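Local structure of putative NAD-dependent epimerase/dehydratase (Bacillus halodurans, 3E8X) at residues K124-V129 with S161-T166; S189-S194 with T217-N222. The protein binds NADP and is probably an NAD(P)-dependent epimerase or dehydratase of the short-chain dehydrogenase/reductase superfamily, though its substrate and reaction are not established. All blocks are in the same frame, centred on the assembly; numbering follows the deposited sequence.

Interaction 1: K124-V129 with S161-T166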
ATOM      1  N   LYS A 124     -10.639 -20.512  -2.478  1.00 48.01           N
ATOM      2  CA  LYS A 124      -9.218 -20.811  -2.242  1.00 48.82           C
ATOM      3  C   LYS A 124      -8.292 -20.300  -3.362  1.00 47.54           C
ATOM      4  O   LYS A 124      -7.195 -19.846  -3.106  1.00 46.80           O
ATOM      5  CB  LYS A 124      -9.005 -22.337  -2.023  1.00 49.10           C
ATOM      6  CG  LYS A 124      -9.688 -22.875  -0.757  1.00 53.26           C
ATOM      7  CD  LYS A 124      -8.766 -22.902   0.516  1.00 55.98           C
ATOM      8  CE  LYS A 124      -7.887 -21.608   0.842  1.00 57.93           C
ATOM      9  NZ  LYS A 124      -6.454 -22.043   1.144  1.00 56.53           N
ATOM     10  N   ARG A 125      -8.761 -20.377  -4.586  1.00 48.34           N
ATOM     11  CA  ARG A 125      -7.910 -20.148  -5.760  1.00 48.40           C
ATOM     12  C   ARG A 125      -7.923 -18.695  -6.214  1.00 48.29           C
ATOM     13  O   ARG A 125      -8.965 -18.132  -6.512  1.00 47.74           O
ATOM     14  CB  ARG A 125      -8.311 -21.122  -6.873  1.00 47.69           C
ATOM     15  CG  ARG A 125      -7.362 -21.144  -8.062  1.00 48.82           C
ATOM     16  CD  ARG A 125      -5.943 -21.553  -7.680  1.00 49.61           C
ATOM     17  NE  ARG A 125      -5.063 -21.855  -8.827  1.00 47.73           N
ATOM     18  CZ  ARG A 125      -3.795 -21.478  -8.905  1.00 47.10           C
ATOM     19  NH1 ARG A 125      -3.233 -20.801  -7.937  1.00 47.25           N
ATOM     20  NH2 ARG A 125      -3.072 -21.775  -9.964  1.00 49.32           N
ATOM     21  N   PHE A 126      -6.734 -18.091  -6.244  1.00 47.74           N
ATOM     22  CA  PHE A 126      -6.577 -16.694  -6.565  1.00 47.40           C
ATOM     23  C   PHE A 126      -5.376 -16.492  -7.511  1.00 47.19           C
ATOM     24  O   PHE A 126      -4.228 -16.849  -7.181  1.00 47.63           O
ATOM     25  CB  PHE A 126      -6.414 -15.886  -5.280  1.00 47.80           C
ATOM     26  CG  PHE A 126      -6.642 -14.402  -5.440  1.00 48.36           C
ATOM     27  CD1 PHE A 126      -7.768 -13.802  -4.882  1.00 48.68           C
ATOM     28  CD2 PHE A 126      -5.716 -13.598  -6.100  1.00 48.90           C
ATOM     29  CE1 PHE A 126      -7.976 -12.447  -5.019  1.00 48.83           C
ATOM     30  CE2 PHE A 126      -5.934 -12.227  -6.255  1.00 49.92           C
ATOM     31  CZ  PHE A 126      -7.066 -11.653  -5.708  1.00 48.88           C
ATOM     32  N   ILE A 127      -5.645 -15.918  -8.680  1.00 46.02           N
ATOM     33  CA  ILE A 127      -4.586 -15.543  -9.627  1.00 45.99           C
ATOM     34  C   ILE A 127      -4.480 -14.003  -9.713  1.00 45.74           C
ATOM     35  O   ILE A 127      -5.436 -13.305 -10.064  1.00 44.24           O
ATOM     36  CB  ILE A 127      -4.865 -16.125 -11.061  1.00 47.16           C
ATOM     37  CG1 ILE A 127      -5.488 -17.560 -10.972  1.00 48.63           C
ATOM     38  CG2 ILE A 127      -3.597 -15.986 -11.991  1.00 47.11           C
ATOM     39  CD1 ILE A 127      -4.650 -18.562 -10.286  1.00 49.42           C
HETATM   40  N   MSE A 128      -3.307 -13.490  -9.351  1.00 45.55           N
HETATM   41  CA  MSE A 128      -2.977 -12.106  -9.468  1.00 45.24           C
HETATM   42  C   MSE A 128      -2.248 -11.824 -10.789  1.00 45.31           C
HETATM   43  O   MSE A 128      -1.268 -12.483 -11.141  1.00 45.99           O
HETATM   44  CB  MSE A 128      -2.084 -11.714  -8.311  1.00 46.20           C
HETATM   45  CG  MSE A 128      -1.448 -10.365  -8.454  1.00 47.29           C
HETATM   46 SE   MSE A 128      -2.866  -9.049  -8.214  0.75 54.63          SE
HETATM   47  CE  MSE A 128      -3.166  -9.096  -6.329  1.00 40.24           C
ATOM     48  N   VAL A 129      -2.756 -10.844 -11.533  1.00 45.02           N
ATOM     49  CA  VAL A 129      -2.049 -10.279 -12.687  1.00 45.17           C
ATOM     50  C   VAL A 129      -1.313  -9.056 -12.179  1.00 44.12           C
ATOM     51  O   VAL A 129      -1.890  -8.035 -11.913  1.00 41.91           O
ATOM     52  CB  VAL A 129      -3.000  -9.930 -13.853  1.00 45.20           C
ATOM     53  CG1 VAL A 129      -2.230  -9.423 -15.057  1.00 46.05           C
ATOM     54  CG2 VAL A 129      -3.852 -11.154 -14.198  1.00 44.78           C
ATOM     55  N   SER A 161      -1.578 -13.913   2.636  1.00 48.69           N
ATOM     56  CA  SER A 161      -2.918 -14.483   2.796  1.00 47.94           C
ATOM     57  C   SER A 161      -2.878 -16.002   2.960  1.00 48.60           C
ATOM     58  O   SER A 161      -1.846 -16.643   2.811  1.00 49.01           O
ATOM     59  CB  SER A 161      -3.780 -14.141   1.563  1.00 47.81           C
ATOM     60  OG  SER A 161      -3.465 -14.966   0.454  1.00 45.12           O
ATOM     61  N   SER A 162      -4.037 -16.583   3.233  1.00 49.41           N
ATOM     62  CA  SER A 162      -4.174 -18.031   3.287  1.00 50.32           C
ATOM     63  C   SER A 162      -4.578 -18.661   1.947  1.00 50.04           C
ATOM     64  O   SER A 162      -4.912 -19.841   1.906  1.00 50.97           O
ATOM     65  CB  SER A 162      -5.252 -18.383   4.300  1.00 51.06           C
ATOM     66  OG  SER A 162      -6.514 -18.083   3.720  1.00 54.84           O
ATOM     67  N   LEU A 163      -4.563 -17.890   0.861  1.00 49.32           N
ATOM     68  CA  LEU A 163      -5.111 -18.339  -0.412  1.00 48.53           C
ATOM     69  C   LEU A 163      -4.150 -19.227  -1.219  1.00 48.05           C
ATOM     70  O   LEU A 163      -2.940 -19.170  -1.064  1.00 48.14           O
ATOM     71  CB  LEU A 163      -5.550 -17.128  -1.241  1.00 47.99           C
ATOM     72  CG  LEU A 163      -6.623 -16.209  -0.658  1.00 48.62           C
ATOM     73  CD1 LEU A 163      -6.835 -14.996  -1.623  1.00 44.96           C
ATOM     74  CD2 LEU A 163      -7.946 -16.934  -0.373  1.00 48.72           C
ATOM     75  N   ASP A 164      -4.717 -20.056  -2.089  1.00 48.08           N
ATOM     76  CA  ASP A 164      -3.932 -20.884  -2.991  1.00 47.71           C
ATOM     77  C   ASP A 164      -3.635 -20.024  -4.213  1.00 47.67           C
ATOM     78  O   ASP A 164      -4.344 -20.080  -5.215  1.00 47.68           O
ATOM     79  CB  ASP A 164      -4.717 -22.119  -3.395  1.00 47.58           C
ATOM     80  CG  ASP A 164      -4.800 -23.159  -2.312  1.00 47.87           C
ATOM     81  OD1 ASP A 164      -4.020 -23.117  -1.328  1.00 49.48           O
ATOM     82  OD2 ASP A 164      -5.669 -24.039  -2.470  1.00 48.75           O
ATOM     83  N   TYR A 165      -2.586 -19.234  -4.114  1.00 47.52           N
ATOM     84  CA  TYR A 165      -2.374 -18.147  -5.053  1.00 48.88           C
ATOM     85  C   TYR A 165      -1.394 -18.534  -6.137  1.00 48.58           C
ATOM     86  O   TYR A 165      -0.588 -19.429  -5.965  1.00 49.01           O
ATOM     87  CB  TYR A 165      -1.910 -16.846  -4.347  1.00 48.68           C
ATOM     88  CG  TYR A 165      -0.519 -16.889  -3.730  1.00 49.44           C
ATOM     89  CD1 TYR A 165       0.611 -16.635  -4.496  1.00 49.80           C
ATOM     90  CD2 TYR A 165      -0.334 -17.171  -2.365  1.00 49.37           C
ATOM     91  CE1 TYR A 165       1.894 -16.679  -3.944  1.00 50.13           C
ATOM     92  CE2 TYR A 165       0.974 -17.229  -1.808  1.00 49.51           C
ATOM     93  CZ  TYR A 165       2.062 -16.958  -2.602  1.00 50.31           C
ATOM     94  OH  TYR A 165       3.337 -17.013  -2.079  1.00 52.09           O
ATOM     95  N   THR A 166      -1.467 -17.810  -7.249  1.00 49.61           N
ATOM     96  CA  THR A 166      -0.362 -17.737  -8.231  1.00 49.13           C
ATOM     97  C   THR A 166      -0.324 -16.280  -8.664  1.00 49.45           C
ATOM     98  O   THR A 166      -1.374 -15.691  -8.966  1.00 48.85           O
ATOM     99  CB  THR A 166      -0.609 -18.635  -9.481  1.00 49.31           C
ATOM    100  OG1 THR A 166      -0.826 -19.986  -9.072  1.00 48.80           O
ATOM    101  CG2 THR A 166       0.607 -18.560 -10.422  1.00 48.26           C
TER
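Strands 125-129 and 164-166 are the two parallel strands of a beta-alpha-beta unit, joined through helix 145-160, and they meet where Arg125, Phe126 and Ile127 pair with Asp164, Tyr165 and Thr166. Their short axes approach to 4.7 Å, and the backbone ladder runs from Asp164 N to Lys124 O, through Phe126 N to Asp164 O and Thr166 N to Phe126 O, up to Met128 N on Thr166 O. Asp164 O takes two donors from opposite faces of its carbonyl plane: Phe126 N, and Arg125 NH1 at 3.0 Å.

That guanidinium works end-on. Arg125 NH1 and NH2 close on the single hydroxyl of Thr166, with NH1 to OG1 at 2.8 Å, and both Thr166 OG1 and Asp164 O lie near its plane. Chi1 of Arg125, -171°, sets CG opposite the backbone N, and the bend at chi2 (60°) then turns the chain over the sheet toward the neighbouring strand. Ile127 CD1 sits over the centre of one guanidinium face, 3.3 Å above it, while Arg125 NE and NH2 also donate to the carbonyls of Val208 and Leu207, so this buried group is fixed in rotation. A leucine here would probably leave Thr166 OG1 without its two donors and the carbonyls of Leu207 and Val208 without their mate.

The sheet belongs to the Rossmann fold, and on its other face Phe126 meets the end of Leu163 obliquely, CD1 to CD1 3.6 Å, beneath helices 100-121 and 145-160. At the solvent-exposed end Lys124 curls back through three bends, bringing NZ to 2.8 Å from Ser162 O, with a long salt bridge of 3.6 Å from NZ to Asp164 OD1.

Interaction 2: S189-S194 with T217-N222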
ATOM      1  N   SER A 189      17.041 -11.058 -14.684  1.00 47.67           N
ATOM      2  CA  SER A 189      18.080 -10.081 -14.367  1.00 48.66           C
ATOM      3  C   SER A 189      18.047  -8.922 -15.326  1.00 49.46           C
ATOM      4  O   SER A 189      18.571  -7.873 -15.010  1.00 50.66           O
ATOM      5  CB  SER A 189      19.461 -10.727 -14.410  1.00 48.07           C
ATOM      6  OG  SER A 189      19.589 -11.429 -15.622  1.00 49.00           O
ATOM      7  N   GLU A 190      17.448  -9.113 -16.494  1.00 50.56           N
ATOM      8  CA  GLU A 190      17.039  -7.997 -17.348  1.00 51.40           C
ATOM      9  C   GLU A 190      15.785  -8.330 -18.163  1.00 50.68           C
ATOM     10  O   GLU A 190      15.471  -9.498 -18.385  1.00 50.82           O
ATOM     11  CB  GLU A 190      18.174  -7.594 -18.268  1.00 51.52           C
ATOM     12  CG  GLU A 190      18.502  -8.635 -19.320  1.00 53.83           C
ATOM     13  CD  GLU A 190      19.704  -8.238 -20.148  1.00 55.14           C
ATOM     14  OE1 GLU A 190      20.173  -7.065 -20.039  1.00 58.15           O
ATOM     15  OE2 GLU A 190      20.173  -9.106 -20.920  1.00 61.02           O
ATOM     16  N   ILE A 191      15.089  -7.286 -18.596  1.00 50.08           N
ATOM     17  CA  ILE A 191      13.882  -7.405 -19.402  1.00 50.22           C
ATOM     18  C   ILE A 191      14.208  -6.761 -20.745  1.00 50.24           C
ATOM     19  O   ILE A 191      14.444  -5.553 -20.811  1.00 50.09           O
ATOM     20  CB  ILE A 191      12.679  -6.652 -18.752  1.00 49.64           C
ATOM     21  CG1 ILE A 191      12.383  -7.196 -17.351  1.00 49.48           C
ATOM     22  CG2 ILE A 191      11.440  -6.687 -19.652  1.00 50.13           C
ATOM     23  CD1 ILE A 191      11.872  -8.625 -17.288  1.00 47.08           C
ATOM     24  N   THR A 192      14.248  -7.563 -21.804  1.00 50.31           N
ATOM     25  CA  THR A 192      14.621  -7.079 -23.142  1.00 50.36           C
ATOM     26  C   THR A 192      13.548  -7.457 -24.174  1.00 50.28           C
ATOM     27  O   THR A 192      13.749  -7.346 -25.387  1.00 50.40           O
ATOM     28  CB  THR A 192      15.956  -7.706 -23.566  1.00 50.56           C
ATOM     29  OG1 THR A 192      15.832  -9.129 -23.443  1.00 51.41           O
ATOM     30  CG2 THR A 192      17.112  -7.202 -22.676  1.00 50.23           C
ATOM     31  N   ARG A 193      12.398  -7.876 -23.660  1.00 50.17           N
ATOM     32  CA  ARG A 193      11.301  -8.323 -24.498  0.50 49.68           C
ATOM     33  C   ARG A 193       9.967  -7.891 -23.884  1.00 49.12           C
ATOM     34  O   ARG A 193       9.909  -7.430 -22.741  1.00 50.05           O
ATOM     35  CB  ARG A 193      11.355  -9.855 -24.689  0.50 50.02           C
ATOM     36  CG  ARG A 193      12.466 -10.328 -25.657  0.50 50.78           C
ATOM     37  CD  ARG A 193      12.200 -11.730 -26.277  0.50 50.69           C
ATOM     38  NE  ARG A 193      11.013 -11.786 -27.152  0.50 50.95           N
ATOM     39  CZ  ARG A 193      10.756 -12.757 -28.036  0.50 49.07           C
ATOM     40  NH1 ARG A 193      11.599 -13.774 -28.208  0.50 46.22           N
ATOM     41  NH2 ARG A 193       9.639 -12.707 -28.754  0.50 48.14           N
ATOM     42  N   SER A 194       8.922  -8.033 -24.685  1.00 48.10           N
ATOM     43  CA  SER A 194       7.526  -7.754 -24.362  0.60 47.57           C
ATOM     44  C   SER A 194       6.746  -9.054 -24.259  1.00 47.17           C
ATOM     45  O   SER A 194       7.283 -10.132 -24.527  1.00 45.84           O
ATOM     46  CB  SER A 194       6.910  -6.937 -25.503  0.60 47.53           C
ATOM     47  OG  SER A 194       6.813  -5.583 -25.178  0.60 47.14           O
ATOM     48  N   THR A 217       5.217 -17.424  -7.738  1.00 47.62           N
ATOM     49  CA  THR A 217       5.313 -16.089  -8.305  1.00 48.14           C
ATOM     50  C   THR A 217       6.340 -16.167  -9.434  1.00 47.88           C
ATOM     51  O   THR A 217       7.476 -16.610  -9.203  1.00 46.75           O
ATOM     52  CB  THR A 217       5.758 -15.009  -7.247  1.00 49.01           C
ATOM     53  OG1 THR A 217       4.826 -14.993  -6.169  1.00 48.87           O
ATOM     54  CG2 THR A 217       5.956 -13.570  -7.882  1.00 47.54           C
ATOM     55  N   PHE A 218       5.968 -15.713 -10.630  1.00 47.87           N
ATOM     56  CA  PHE A 218       6.919 -15.730 -11.753  1.00 48.15           C
ATOM     57  C   PHE A 218       6.694 -14.584 -12.704  1.00 47.93           C
ATOM     58  O   PHE A 218       5.568 -14.097 -12.884  1.00 48.59           O
ATOM     59  CB  PHE A 218       6.899 -17.122 -12.508  1.00 47.83           C
ATOM     60  CG  PHE A 218       5.608 -17.400 -13.225  1.00 48.71           C
ATOM     61  CD1 PHE A 218       5.461 -17.070 -14.560  1.00 49.32           C
ATOM     62  CD2 PHE A 218       4.510 -17.889 -12.531  1.00 47.75           C
ATOM     63  CE1 PHE A 218       4.237 -17.280 -15.217  1.00 50.17           C
ATOM     64  CE2 PHE A 218       3.297 -18.083 -13.166  1.00 49.46           C
ATOM     65  CZ  PHE A 218       3.165 -17.795 -14.506  1.00 49.31           C
ATOM     66  N   GLU A 219       7.779 -14.221 -13.378  1.00 48.59           N
ATOM     67  CA  GLU A 219       7.751 -13.245 -14.481  1.00 48.98           C
ATOM     68  C   GLU A 219       7.629 -13.976 -15.839  1.00 48.61           C
ATOM     69  O   GLU A 219       8.103 -15.094 -15.988  1.00 47.61           O
ATOM     70  CB  GLU A 219       8.981 -12.334 -14.419  1.00 48.72           C
ATOM     71  CG  GLU A 219       9.051 -11.545 -13.099  1.00 48.40           C
ATOM     72  CD  GLU A 219      10.370 -10.790 -12.883  1.00 49.35           C
ATOM     73  OE1 GLU A 219      11.182 -10.675 -13.846  1.00 47.18           O
ATOM     74  OE2 GLU A 219      10.581 -10.330 -11.731  1.00 48.00           O
ATOM     75  N   VAL A 220       6.932 -13.354 -16.790  1.00 48.26           N
ATOM     76  CA  VAL A 220       6.646 -13.990 -18.083  1.00 47.60           C
ATOM     77  C   VAL A 220       6.805 -13.011 -19.244  1.00 48.68           C
ATOM     78  O   VAL A 220       6.256 -11.901 -19.203  1.00 48.71           O
ATOM     79  CB  VAL A 220       5.273 -14.763 -18.074  1.00 47.60           C
ATOM     80  CG1 VAL A 220       4.051 -13.853 -17.813  1.00 44.03           C
ATOM     81  CG2 VAL A 220       5.161 -15.653 -19.347  1.00 46.42           C
ATOM     82  N   LEU A 221       7.634 -13.418 -20.235  1.00 48.70           N
ATOM     83  CA  LEU A 221       7.860 -12.698 -21.484  1.00 48.39           C
ATOM     84  C   LEU A 221       7.473 -13.587 -22.661  1.00 48.56           C
ATOM     85  O   LEU A 221       7.289 -14.796 -22.497  1.00 47.29           O
ATOM     86  CB  LEU A 221       9.345 -12.283 -21.596  1.00 48.71           C
ATOM     87  CG  LEU A 221       9.908 -11.429 -20.424  1.00 49.02           C
ATOM     88  CD1 LEU A 221      11.405 -11.161 -20.558  1.00 46.11           C
ATOM     89  CD2 LEU A 221       9.112 -10.125 -20.249  1.00 45.37           C
ATOM     90  N   ASN A 222       7.318 -13.017 -23.864  1.00 48.74           N
ATOM     91  CA  ASN A 222       7.270 -13.891 -25.055  1.00 48.53           C
ATOM     92  C   ASN A 222       8.660 -14.463 -25.222  1.00 48.20           C
ATOM     93  O   ASN A 222       9.648 -13.841 -24.869  1.00 48.55           O
ATOM     94  CB  ASN A 222       6.799 -13.192 -26.358  1.00 48.19           C
ATOM     95  CG  ASN A 222       5.255 -13.111 -26.494  1.00 48.30           C
ATOM     96  OD1 ASN A 222       4.734 -12.021 -26.618  1.00 49.62           O
ATOM     97  ND2 ASN A 222       4.541 -14.263 -26.507  1.00 45.50           N
TER
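The loop 189-194 runs beside strand 217-222 without forming a ladder against it: the touching parts, 191-194 and 219-222, diverge by 49°, and the nearest alpha carbons are those of Ser194 and Leu221. One backbone hydrogen bond spans the gap, from Asn222 N to Ser194 O at 3.0 Å and nearly straight (167° at the hydrogen).

Leu221 points its side chain at the loop, and both its methyls meet Ile191. CD1 of Leu221 lies 4.2 Å from Ile191 CD1, a loose apolar contact, and Leu221 CD2 rests 3.8 Å from Arg193 O and also reaches Ile191 CG2. The same Ile191 CD1 comes up to Glu219 OE1, but that carboxylate is engaged by other residues, OE1 by Phe188 N and OE2 by His187 ND1. In one of its two modelled conformers, Arg193 crosses Asn222 at about a right angle. The bend at chi3 (65°) there lays its guanidinium beneath Asn222 O, which stands 3.3 Å above the plane and toward the rim. Because the oxygen lies over a face, Arg193 NE makes no hydrogen bond with it; NH2 instead packs against Asn222 CB at 3.7 Å. The amide of Asn222 is held by residues beyond the two segments: ND2 donates to Asp199 OD2 and Lys181 O, and OD1 accepts from Thr196 N.

Ser194 leads directly into the short strand 195-196, and in one of its two conformers its OG bonds to Pro172 O of strand 164-174, near the bound NADP. Strand 216-223 lies between strand 164-174, parallel to it, and the antiparallel strand 181-185, while helix 197-207 packs against Phe218.

Interaction 1 is a buried pairing within the central sheet, whereas interaction 2 lies farther out, where a largely exposed loop meets a strand of that same sheet in a partly buried contact. Strand 164-174 connects them: it supplies one partner of interaction 1 and runs parallel to strand 216-223 of interaction 2. The centres are 21 Å apart, yet the two touch where Thr166 CG2 packs on Phe218 CE2 at 3.9 Å. Their chemistry follows their place. The 124-129 and 161-166 segments are joined by a continuous ladder and a many-bonded buried arginine; the 189-194 and 217-222 segments share one backbone hydrogen bond, leucine-isoleucine packing and an exposed arginine with a carbonyl oxygen over one face in one conformer.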